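Local coordinates for protein hydratase ChsH1 (Mycobacterium tuberculosis, PDB 4W78) that hydrates the double bond of a steroid enoyl-CoA during degradation of the cholesterol side chain, working in complex with ChsH2, at residues A[30-35]-A[64-69]; A[91-96]-A[162-167]; A[144-149]-A[156-161]. All coordinates share one frame; numbering follows the deposited sequence.

Contact 1: residues A[30-35]-A[64-69]; sequences PMINNW and PAMIQV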
loop_
_atom_site.group_PDB
_atom_site.type_symbol
_atom_site.label_atom_id
_atom_site.label_comp_id
_atom_site.label_asym_id
_atom_site.label_seq_id
_atom_site.Cartn_x
_atom_site.Cartn_y
_atom_site.Cartn_z
ATOM N N PRO A 30 -9.657 -0.894 -7.844
ATOM C CA PRO A 30 -8.333 -1.377 -7.430
ATOM C C PRO A 30 -8.025 -1.064 -5.972
ATOM O O PRO A 30 -7.509 -1.938 -5.261
ATOM C CB PRO A 30 -7.371 -0.650 -8.390
ATOM C CG PRO A 30 -8.208 -0.475 -9.640
ATOM C CD PRO A 30 -9.579 -0.112 -9.099
ATOM N N MET A 31 -8.373 0.133 -5.516
ATOM C CA MET A 31 -8.148 0.472 -4.108
ATOM C C MET A 31 -9.122 -0.215 -3.148
ATOM O O MET A 31 -8.725 -0.569 -2.052
ATOM C CB MET A 31 -8.151 1.980 -3.912
ATOM C CG MET A 31 -6.928 2.604 -4.502
ATOM S SD MET A 31 -6.855 4.389 -4.369
ATOM C CE MET A 31 -7.238 4.630 -2.632
ATOM N N ILE A 32 -10.367 -0.434 -3.558
ATOM C CA ILE A 32 -11.282 -1.248 -2.777
ATOM C C ILE A 32 -10.690 -2.645 -2.630
ATOM O O ILE A 32 -10.693 -3.211 -1.523
ATOM C CB ILE A 32 -12.664 -1.345 -3.442
ATOM C CG1 ILE A 32 -13.358 0.029 -3.417
ATOM C CG2 ILE A 32 -13.521 -2.421 -2.751
ATOM C CD1 ILE A 32 -14.648 0.050 -4.213
ATOM N N ASN A 33 -10.177 -3.188 -3.735
ATOM C CA ASN A 33 -9.568 -4.520 -3.703
ATOM C C ASN A 33 -8.411 -4.591 -2.718
ATOM O O ASN A 33 -8.325 -5.537 -1.936
ATOM C CB ASN A 33 -9.097 -4.955 -5.094
ATOM C CG ASN A 33 -10.254 -5.332 -6.029
ATOM O OD1 ASN A 33 -11.365 -5.596 -5.581
ATOM N ND2 ASN A 33 -9.980 -5.393 -7.327
ATOM N N ASN A 34 -7.521 -3.601 -2.753
ATOM C CA ASN A 34 -6.374 -3.612 -1.856
ATOM C C ASN A 34 -6.844 -3.609 -0.407
ATOM O O ASN A 34 -6.272 -4.292 0.448
ATOM C CB ASN A 34 -5.465 -2.405 -2.109
ATOM C CG ASN A 34 -4.691 -2.499 -3.427
ATOM O OD1 ASN A 34 -4.552 -3.570 -4.012
ATOM N ND2 ASN A 34 -4.167 -1.368 -3.872
ATOM N N TRP A 35 -7.879 -2.820 -0.142
ATOM C CA TRP A 35 -8.395 -2.628 1.210
ATOM C C TRP A 35 -9.120 -3.869 1.722
ATOM O O TRP A 35 -8.795 -4.363 2.810
ATOM C CB TRP A 35 -9.289 -1.384 1.226
ATOM C CG TRP A 35 -9.712 -0.851 2.567
ATOM C CD1 TRP A 35 -9.159 0.190 3.247
ATOM C CD2 TRP A 35 -10.827 -1.298 3.348
ATOM N NE1 TRP A 35 -9.858 0.419 4.422
ATOM C CE2 TRP A 35 -10.883 -0.485 4.502
ATOM C CE3 TRP A 35 -11.792 -2.290 3.170
ATOM C CZ2 TRP A 35 -11.856 -0.646 5.480
ATOM C CZ3 TRP A 35 -12.761 -2.467 4.168
ATOM C CH2 TRP A 35 -12.774 -1.652 5.304
ATOM N N PRO A 64 -18.039 1.578 3.575
ATOM C CA PRO A 64 -18.213 2.902 4.186
ATOM C C PRO A 64 -16.959 3.359 4.921
ATOM O O PRO A 64 -16.580 4.536 4.831
ATOM C CB PRO A 64 -19.362 2.680 5.165
ATOM C CG PRO A 64 -20.183 1.605 4.490
ATOM C CD PRO A 64 -19.182 0.683 3.844
ATOM N N ALA A 65 -16.301 2.421 5.601
ATOM C CA ALA A 65 -15.109 2.724 6.395
ATOM C C ALA A 65 -13.897 3.140 5.559
ATOM O O ALA A 65 -12.873 3.507 6.117
ATOM C CB ALA A 65 -14.744 1.535 7.285
ATOM N N MET A 66 -14.006 3.061 4.231
ATOM C CA MET A 66 -12.966 3.624 3.357
ATOM C C MET A 66 -13.060 5.131 3.125
ATOM O O MET A 66 -12.199 5.691 2.435
ATOM C CB MET A 66 -12.947 2.922 1.987
ATOM C CG MET A 66 -12.317 1.542 2.013
ATOM S SD MET A 66 -11.994 0.927 0.343
ATOM C CE MET A 66 -10.509 1.838 -0.087
ATOM N N ILE A 67 -14.052 5.817 3.698
ATOM C CA ILE A 67 -14.259 7.232 3.350
ATOM C C ILE A 67 -13.002 8.086 3.540
ATOM O O ILE A 67 -12.643 8.854 2.656
ATOM C CB ILE A 67 -15.490 7.869 4.041
ATOM C CG1 ILE A 67 -15.761 9.271 3.472
ATOM C CG2 ILE A 67 -15.313 7.943 5.563
ATOM C CD1 ILE A 67 -16.237 9.248 2.034
ATOM N N GLN A 68 -12.296 7.891 4.648
ATOM C CA GLN A 68 -11.110 8.692 4.921
ATOM C C GLN A 68 -9.935 8.290 4.031
ATOM O O GLN A 68 -9.021 9.085 3.801
ATOM C CB GLN A 68 -10.749 8.554 6.401
ATOM C CG GLN A 68 -9.747 9.540 6.930
ATOM C CD GLN A 68 -9.660 9.492 8.456
ATOM O OE1 GLN A 68 -10.530 8.956 9.118
ATOM N NE2 GLN A 68 -8.591 10.039 9.002
ATOM N N VAL A 69 -9.945 7.056 3.522
ATOM C CA VAL A 69 -8.862 6.593 2.662
ATOM C C VAL A 69 -8.766 7.420 1.379
ATOM O O VAL A 69 -7.672 7.772 0.934
ATOM C CB VAL A 69 -9.043 5.092 2.317
ATOM C CG1 VAL A 69 -7.933 4.599 1.428
ATOM C CG2 VAL A 69 -9.091 4.285 3.609
HETATM O O HOH W 1 -10.316 2.251 6.547
#
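The indole of Trp35 carries Met66 on one face, in a Met-aromatic contact, and a water at its edge; the contact packs helix 29-39 against the 3-10 turn leading into helix 67-70 of this MaoC-like, hot-dog-family subunit. Met66 CG stands almost exactly over the five-membered ring, 3.4 Å from its centroid and 5° off the ring normal, which makes it a CH-pi contact. The sulfur follows over the same face at 4.0 Å from that centroid, displaced toward CG and CB of Trp35. The CB of Ala65 approaches CZ2 of the indole, and CG2 of Val69 comes to NE1 and CD1. In the plane of the ring, the N-H of Trp35 is given to a water, NE1 to water oxygen 2.8 Å, and that water in turn donates to the carbonyl O of Ala65. With no direct hydrogen bond between the two segments, this water is their polar link, and it satisfies the buried indole nitrogen.

The indole and the Met66 chain slide past each other in opposite directions. A bend at chi3 (78°) turns the Met66 methyl back toward the helix backbone, where CE comes 3.6 Å from Met31 O; the Met66 and Ile32 side chains cross at about a right angle, SD lying near Ile32 CG1. Other subunits flank this buried contact: Gln60 of the ChsH2 chain accepts a hydrogen bond from Ala65 N, while Pro30 of the second copy of this protein packs on Met31. Another apolar contact joins Met31 CE to Val69 CG1 at 4.1 Å.

Contact 2: residues A[91-96]-A[162-167]; sequences LFDDAG and ILKFKP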
loop_
_atom_site.group_PDB
_atom_site.type_symbol
_atom_site.label_atom_id
_atom_site.label_comp_id
_atom_site.label_asym_id
_atom_site.label_seq_id
_atom_site.Cartn_x
_atom_site.Cartn_y
_atom_site.Cartn_z
ATOM N N LEU A 91 0.417 26.171 17.297
ATOM C CA LEU A 91 0.050 26.873 18.519
ATOM C C LEU A 91 0.400 26.034 19.747
ATOM O O LEU A 91 1.093 26.508 20.646
ATOM C CB LEU A 91 -1.451 27.183 18.514
ATOM C CG LEU A 91 -2.045 27.908 19.722
ATOM C CD1 LEU A 91 -1.490 29.327 19.815
ATOM C CD2 LEU A 91 -3.572 27.914 19.647
ATOM N N PHE A 92 -0.062 24.783 19.766
ATOM C CA PHE A 92 0.150 23.922 20.938
ATOM C C PHE A 92 1.575 23.402 21.099
ATOM O O PHE A 92 2.070 23.279 22.226
ATOM C CB PHE A 92 -0.889 22.796 20.994
ATOM C CG PHE A 92 -2.251 23.288 21.373
ATOM C CD1 PHE A 92 -2.509 23.675 22.679
ATOM C CD2 PHE A 92 -3.254 23.422 20.425
ATOM C CE1 PHE A 92 -3.750 24.165 23.035
ATOM C CE2 PHE A 92 -4.505 23.904 20.779
ATOM C CZ PHE A 92 -4.754 24.274 22.083
ATOM N N ASP A 93 2.244 23.129 19.984
ATOM C CA ASP A 93 3.666 22.787 20.033
ATOM C C ASP A 93 4.471 23.914 20.665
ATOM O O ASP A 93 5.365 23.674 21.487
ATOM C CB ASP A 93 4.209 22.505 18.633
ATOM C CG ASP A 93 3.825 21.135 18.122
ATOM O OD1 ASP A 93 3.293 20.327 18.914
ATOM O OD2 ASP A 93 4.061 20.859 16.927
ATOM N N ASP A 94 4.149 25.147 20.279
ATOM C CA ASP A 94 4.872 26.317 20.767
ATOM C C ASP A 94 4.664 26.527 22.262
ATOM O O ASP A 94 5.523 27.081 22.953
ATOM C CB ASP A 94 4.450 27.571 19.998
ATOM C CG ASP A 94 5.068 27.639 18.619
ATOM O OD1 ASP A 94 6.045 26.901 18.376
ATOM O OD2 ASP A 94 4.586 28.438 17.784
ATOM N N ALA A 95 3.513 26.080 22.754
ATOM C CA ALA A 95 3.186 26.209 24.166
ATOM C C ALA A 95 3.685 25.005 24.961
ATOM O O ALA A 95 3.413 24.891 26.156
ATOM C CB ALA A 95 1.684 26.384 24.345
ATOM N N GLY A 96 4.405 24.107 24.293
ATOM C CA GLY A 96 5.053 22.991 24.967
ATOM C C GLY A 96 4.308 21.669 24.893
ATOM O O GLY A 96 4.821 20.631 25.330
ATOM N N ILE A 162 -8.420 14.858 19.212
ATOM C CA ILE A 162 -7.054 14.557 19.605
ATOM C C ILE A 162 -6.714 15.263 20.899
ATOM O O ILE A 162 -7.391 16.215 21.311
ATOM C CB ILE A 162 -6.027 14.978 18.528
ATOM C CG1 ILE A 162 -5.982 16.503 18.393
ATOM C CG2 ILE A 162 -6.344 14.318 17.199
ATOM C CD1 ILE A 162 -4.851 17.029 17.487
ATOM N N LEU A 163 -5.655 14.779 21.540
ATOM C CA LEU A 163 -5.111 15.384 22.740
ATOM C C LEU A 163 -3.680 15.818 22.456
ATOM O O LEU A 163 -2.849 14.997 22.050
ATOM C CB LEU A 163 -5.125 14.365 23.883
ATOM C CG LEU A 163 -4.372 14.766 25.148
ATOM C CD1 LEU A 163 -5.021 15.961 25.846
ATOM C CD2 LEU A 163 -4.277 13.561 26.084
ATOM N N LYS A 164 -3.398 17.104 22.623
ATOM C CA LYS A 164 -2.021 17.594 22.595
ATOM C C LYS A 164 -1.567 17.763 24.032
ATOM O O LYS A 164 -2.209 18.466 24.814
ATOM C CB LYS A 164 -1.932 18.940 21.874
ATOM C CG LYS A 164 -2.241 18.867 20.392
ATOM C CD LYS A 164 -1.070 18.290 19.627
ATOM C CE LYS A 164 0.084 19.276 19.587
ATOM N NZ LYS A 164 1.364 18.564 19.304
ATOM N N PHE A 165 -0.457 17.127 24.392
ATOM C CA PHE A 165 -0.084 17.054 25.794
ATOM C C PHE A 165 1.400 17.322 26.000
ATOM O O PHE A 165 2.194 17.203 25.065
ATOM C CB PHE A 165 -0.469 15.680 26.379
ATOM C CG PHE A 165 0.239 14.514 25.730
ATOM C CD1 PHE A 165 -0.283 13.897 24.608
ATOM C CD2 PHE A 165 1.429 14.026 26.262
ATOM C CE1 PHE A 165 0.367 12.828 24.015
ATOM C CE2 PHE A 165 2.081 12.962 25.671
ATOM C CZ PHE A 165 1.555 12.359 24.557
ATOM N N LYS A 166 1.748 17.682 27.231
ATOM C CA LYS A 166 3.135 17.824 27.650
ATOM C C LYS A 166 3.661 16.461 28.077
ATOM O O LYS A 166 3.140 15.861 29.017
ATOM C CB LYS A 166 3.234 18.790 28.832
ATOM C CG LYS A 166 3.172 20.264 28.464
ATOM C CD LYS A 166 3.297 21.127 29.705
ATOM C CE LYS A 166 3.717 22.544 29.358
ATOM N NZ LYS A 166 2.799 23.140 28.358
ATOM N N PRO A 167 4.692 15.959 27.382
ATOM C CA PRO A 167 5.304 14.673 27.734
ATOM C C PRO A 167 5.955 14.732 29.112
ATOM O O PRO A 167 6.159 15.827 29.638
ATOM C CB PRO A 167 6.369 14.490 26.649
ATOM C CG PRO A 167 5.878 15.318 25.501
ATOM C CD PRO A 167 5.286 16.527 26.161
#
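Lys164 reaches from its strand past Phe92 to the carboxylate of Asp93, and the two charged side chains cross at a slant. Bends at chi2 and chi3 fold the lysine chain, and its CE lies 3.9 Å from Phe92 CB. Beyond it, Lys164 NZ forms a short salt bridge with Asp93 OD1 at 2.6 Å, meeting the oxygen on its syn side but 23° out of the carboxylate plane. The ammonium also has weak bonds to the carbonyls of Tyr97 and Gly99, so this buried lysine has three oxygen partners, two of them weakly held.

Lys166 makes the second link, this time to backbone. Its chain runs extended until a turn at chi4 (54°) directs NZ to the carbonyl O of Ala95, 2.9 Å away, with the donor tilted 18° from the carbonyl plane. Farther back along the same side chain, CG rests 3.6 Å from Gly96 O. The ring of Tyr97 gives Lys166 a cation-pi partner as well.

Both lysines thus work around the last turn of helix 85-94, where negative charge and carbonyls pointing from the helix end would favour ammonium groups. The helix finishes in a Schellman motif, with Gly96 at positive phi, and the two lysines, one in strand 153-165 and one just past its end, tie the last turn and this C-terminal cap to the hot-dog sheet.

Contact 3: residues A[144-149]-A[156-161]; sequences QHIVWQ and AEMNWR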
loop_
_atom_site.group_PDB
_atom_site.type_symbol
_atom_site.label_atom_id
_atom_site.label_comp_id
_atom_site.label_asym_id
_atom_site.label_seq_id
_atom_site.Cartn_x
_atom_site.Cartn_y
_atom_site.Cartn_z
ATOM N N GLN A 144 -12.391 18.292 15.667
ATOM C CA GLN A 144 -12.621 18.766 14.295
ATOM C C GLN A 144 -13.870 18.123 13.730
ATOM O O GLN A 144 -14.151 16.951 14.023
ATOM C CB GLN A 144 -11.447 18.403 13.401
ATOM C CG GLN A 144 -10.185 19.214 13.604
ATOM C CD GLN A 144 -9.113 18.786 12.624
ATOM O OE1 GLN A 144 -8.320 17.885 12.906
ATOM N NE2 GLN A 144 -9.109 19.401 11.451
ATOM N N HIS A 145 -14.626 18.867 12.922
ATOM C CA HIS A 145 -15.729 18.299 12.159
ATOM C C HIS A 145 -15.312 18.255 10.693
ATOM O O HIS A 145 -15.044 19.294 10.074
ATOM C CB HIS A 145 -17.015 19.112 12.315
ATOM C CG HIS A 145 -18.222 18.469 11.688
ATOM N ND1 HIS A 145 -19.301 19.193 11.244
ATOM C CD2 HIS A 145 -18.522 17.176 11.428
ATOM C CE1 HIS A 145 -20.219 18.390 10.745
ATOM N NE2 HIS A 145 -19.773 17.157 10.850
ATOM N N ILE A 146 -15.218 17.047 10.167
ATOM C CA ILE A 146 -14.832 16.805 8.782
ATOM C C ILE A 146 -16.079 16.434 8.016
ATOM O O ILE A 146 -16.898 15.645 8.503
ATOM C CB ILE A 146 -13.903 15.585 8.724
ATOM C CG1 ILE A 146 -12.696 15.749 9.652
ATOM C CG2 ILE A 146 -13.533 15.215 7.281
ATOM C CD1 ILE A 146 -12.029 17.046 9.586
ATOM N N VAL A 147 -16.234 16.984 6.818
ATOM C CA VAL A 147 -17.352 16.615 5.955
ATOM C C VAL A 147 -16.827 16.205 4.577
ATOM O O VAL A 147 -15.964 16.885 4.011
ATOM C CB VAL A 147 -18.376 17.757 5.818
ATOM C CG1 VAL A 147 -19.515 17.360 4.901
ATOM C CG2 VAL A 147 -18.920 18.170 7.201
ATOM N N TRP A 148 -17.324 15.084 4.065
ATOM C CA TRP A 148 -17.019 14.660 2.705
ATOM C C TRP A 148 -18.223 14.873 1.813
ATOM O O TRP A 148 -19.369 14.608 2.210
ATOM C CB TRP A 148 -16.631 13.181 2.639
ATOM C CG TRP A 148 -15.297 12.845 3.257
ATOM C CD1 TRP A 148 -14.080 12.868 2.637
ATOM C CD2 TRP A 148 -15.057 12.422 4.604
ATOM N NE1 TRP A 148 -13.091 12.467 3.519
ATOM C CE2 TRP A 148 -13.673 12.185 4.729
ATOM C CE3 TRP A 148 -15.887 12.190 5.713
ATOM C CZ2 TRP A 148 -13.093 11.753 5.922
ATOM C CZ3 TRP A 148 -15.308 11.742 6.900
ATOM C CH2 TRP A 148 -13.923 11.539 6.996
ATOM N N GLN A 149 -17.944 15.314 0.593
ATOM C CA GLN A 149 -18.974 15.571 -0.394
ATOM C C GLN A 149 -18.672 14.873 -1.707
ATOM O O GLN A 149 -17.514 14.600 -2.032
ATOM C CB GLN A 149 -19.083 17.070 -0.657
ATOM C CG GLN A 149 -19.510 17.861 0.554
ATOM C CD GLN A 149 -19.718 19.311 0.217
ATOM O OE1 GLN A 149 -18.768 20.027 -0.096
ATOM N NE2 GLN A 149 -20.967 19.751 0.247
ATOM N N ALA A 156 -20.663 11.897 3.878
ATOM C CA ALA A 156 -20.158 11.351 5.140
ATOM C C ALA A 156 -19.632 12.480 5.994
ATOM O O ALA A 156 -19.362 13.576 5.507
ATOM C CB ALA A 156 -19.047 10.335 4.893
ATOM N N GLU A 157 -19.462 12.210 7.282
ATOM C CA GLU A 157 -18.879 13.202 8.163
ATOM C C GLU A 157 -18.163 12.526 9.310
ATOM O O GLU A 157 -18.356 11.332 9.561
ATOM C CB GLU A 157 -19.898 14.243 8.643
ATOM C CG GLU A 157 -21.050 13.793 9.492
ATOM C CD GLU A 157 -21.802 15.011 10.036
ATOM O OE1 GLU A 157 -21.899 15.165 11.264
ATOM O OE2 GLU A 157 -22.260 15.840 9.223
ATOM N N MET A 158 -17.290 13.272 9.965
ATOM C CA MET A 158 -16.502 12.719 11.053
ATOM C C MET A 158 -16.283 13.758 12.127
ATOM O O MET A 158 -16.033 14.923 11.832
ATOM C CB MET A 158 -15.159 12.244 10.513
ATOM C CG MET A 158 -14.170 11.824 11.571
ATOM S SD MET A 158 -12.751 11.025 10.830
ATOM C CE MET A 158 -11.904 12.384 10.069
ATOM N N ASN A 159 -16.404 13.331 13.381
ATOM C CA ASN A 159 -15.950 14.113 14.510
ATOM C C ASN A 159 -14.670 13.437 14.983
ATOM O O ASN A 159 -14.680 12.236 15.302
ATOM C CB ASN A 159 -17.013 14.122 15.600
ATOM C CG ASN A 159 -18.331 14.724 15.132
ATOM O OD1 ASN A 159 -18.361 15.785 14.502
ATOM N ND2 ASN A 159 -19.434 14.047 15.443
ATOM N N TRP A 160 -13.565 14.184 14.960
ATOM C CA TRP A 160 -12.222 13.670 15.236
ATOM C C TRP A 160 -11.699 14.403 16.457
ATOM O O TRP A 160 -11.737 15.625 16.488
ATOM C CB TRP A 160 -11.322 14.017 14.042
ATOM C CG TRP A 160 -9.980 13.381 14.066
ATOM C CD1 TRP A 160 -8.779 13.944 14.402
ATOM C CD2 TRP A 160 -9.715 12.043 13.716
ATOM N NE1 TRP A 160 -7.775 13.004 14.290
ATOM C CE2 TRP A 160 -8.332 11.827 13.861
ATOM C CE3 TRP A 160 -10.523 10.999 13.285
ATOM C CZ2 TRP A 160 -7.748 10.596 13.589
ATOM C CZ3 TRP A 160 -9.984 9.840 13.014
ATOM C CH2 TRP A 160 -8.595 9.605 13.165
ATOM N N ARG A 161 -11.208 13.685 17.458
ATOM C CA ARG A 161 -10.709 14.340 18.660
ATOM C C ARG A 161 -9.295 13.888 18.974
ATOM O O ARG A 161 -9.001 12.689 18.993
ATOM C CB ARG A 161 -11.627 14.057 19.841
ATOM C CG ARG A 161 -11.290 14.766 21.138
ATOM C CD ARG A 161 -12.352 14.338 22.166
ATOM N NE ARG A 161 -12.207 14.918 23.495
ATOM C CZ ARG A 161 -12.070 14.201 24.610
ATOM N NH1 ARG A 161 -12.043 12.873 24.558
ATOM N NH2 ARG A 161 -11.958 14.809 25.780
HETATM O O HOH W 2 -16.169 17.203 16.416
#
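Met158 packs beside Ile146, its cross-strand partner, and against the rim atoms CZ3 and CH2 of Trp148. Its CB lies 3.7 Å from Trp148 CZ3; CG, anti to the backbone N (chi1 172°), continues outward to SD, which sits at the edge of the indole's six-membered ring, a Met-aromatic contact with the sulfur 5.4 Å from the ring centroid. A bend at chi3 then brings CE against both Trp148 CH2 and Ile146 CG1, the latter at a tight 3.5 Å. The Ile146 and Met158 chains lie side by side and point the same way, whereas the indole crosses the methionine obliquely. Trp148 also has Ile146 CG2 over one face, while its CE3 touches the CB of Ala156; its NE1 is hydrogen-bonded to Thr71 OG1.

Ile146, Trp148, Ala156 and Met158 share one face of the sheet, where Ile67 and Gln68 of helix 67-70 pack on the last three. The reverse face carries His145, Val147, Glu157 and Asn159. There the imidazole and the Glu157 carboxylate are turned 67° to each other, with His145 NE2 2.9 Å from Glu157 OE1. Val147 CG2 lies over one face of the imidazole, and Met158 O reaches its edge.

Beneath the side chains the backbones run antiparallel at 165°. Gln144-Trp160 and Ile146-Met158 are fully hydrogen-bonded pairs, Met158 N to Ile146 O being 2.8 Å; Trp148 N bonds well to Ala156 O, whereas the return bond from Ala156 N to Trp148 O is weak, at 3.4 Å. His145-Asn159 and Val147-Glu157 form the intervening non-hydrogen-bonded pairs. Such alternation marks regular antiparallel pairing; the two strands, consecutive in the chain, form the beta hairpin 139-150/153-165 in the middle of the hot-dog sheet.

In the fold
Contact 3 lies near the centre of the chain and unites two neighbouring strands by a backbone ladder, with a packed apolar face and a more polar reverse one. Contact 1 is wholly buried, yet gains part of its cover from other subunits; its chemistry is apolar, sulfur and aromatic, relieved by one water. The two touch directly, Ile67 CG1 lying 3.4 Å from Trp148 CD2. Contact 2 is only partly buried, meets no other chain of the assembly and relies on charge and helix-end carbonyls. It shares strand 153-165 with contact 3, but sits about 32 Å from contact 1, centre to centre, across the chain's middle.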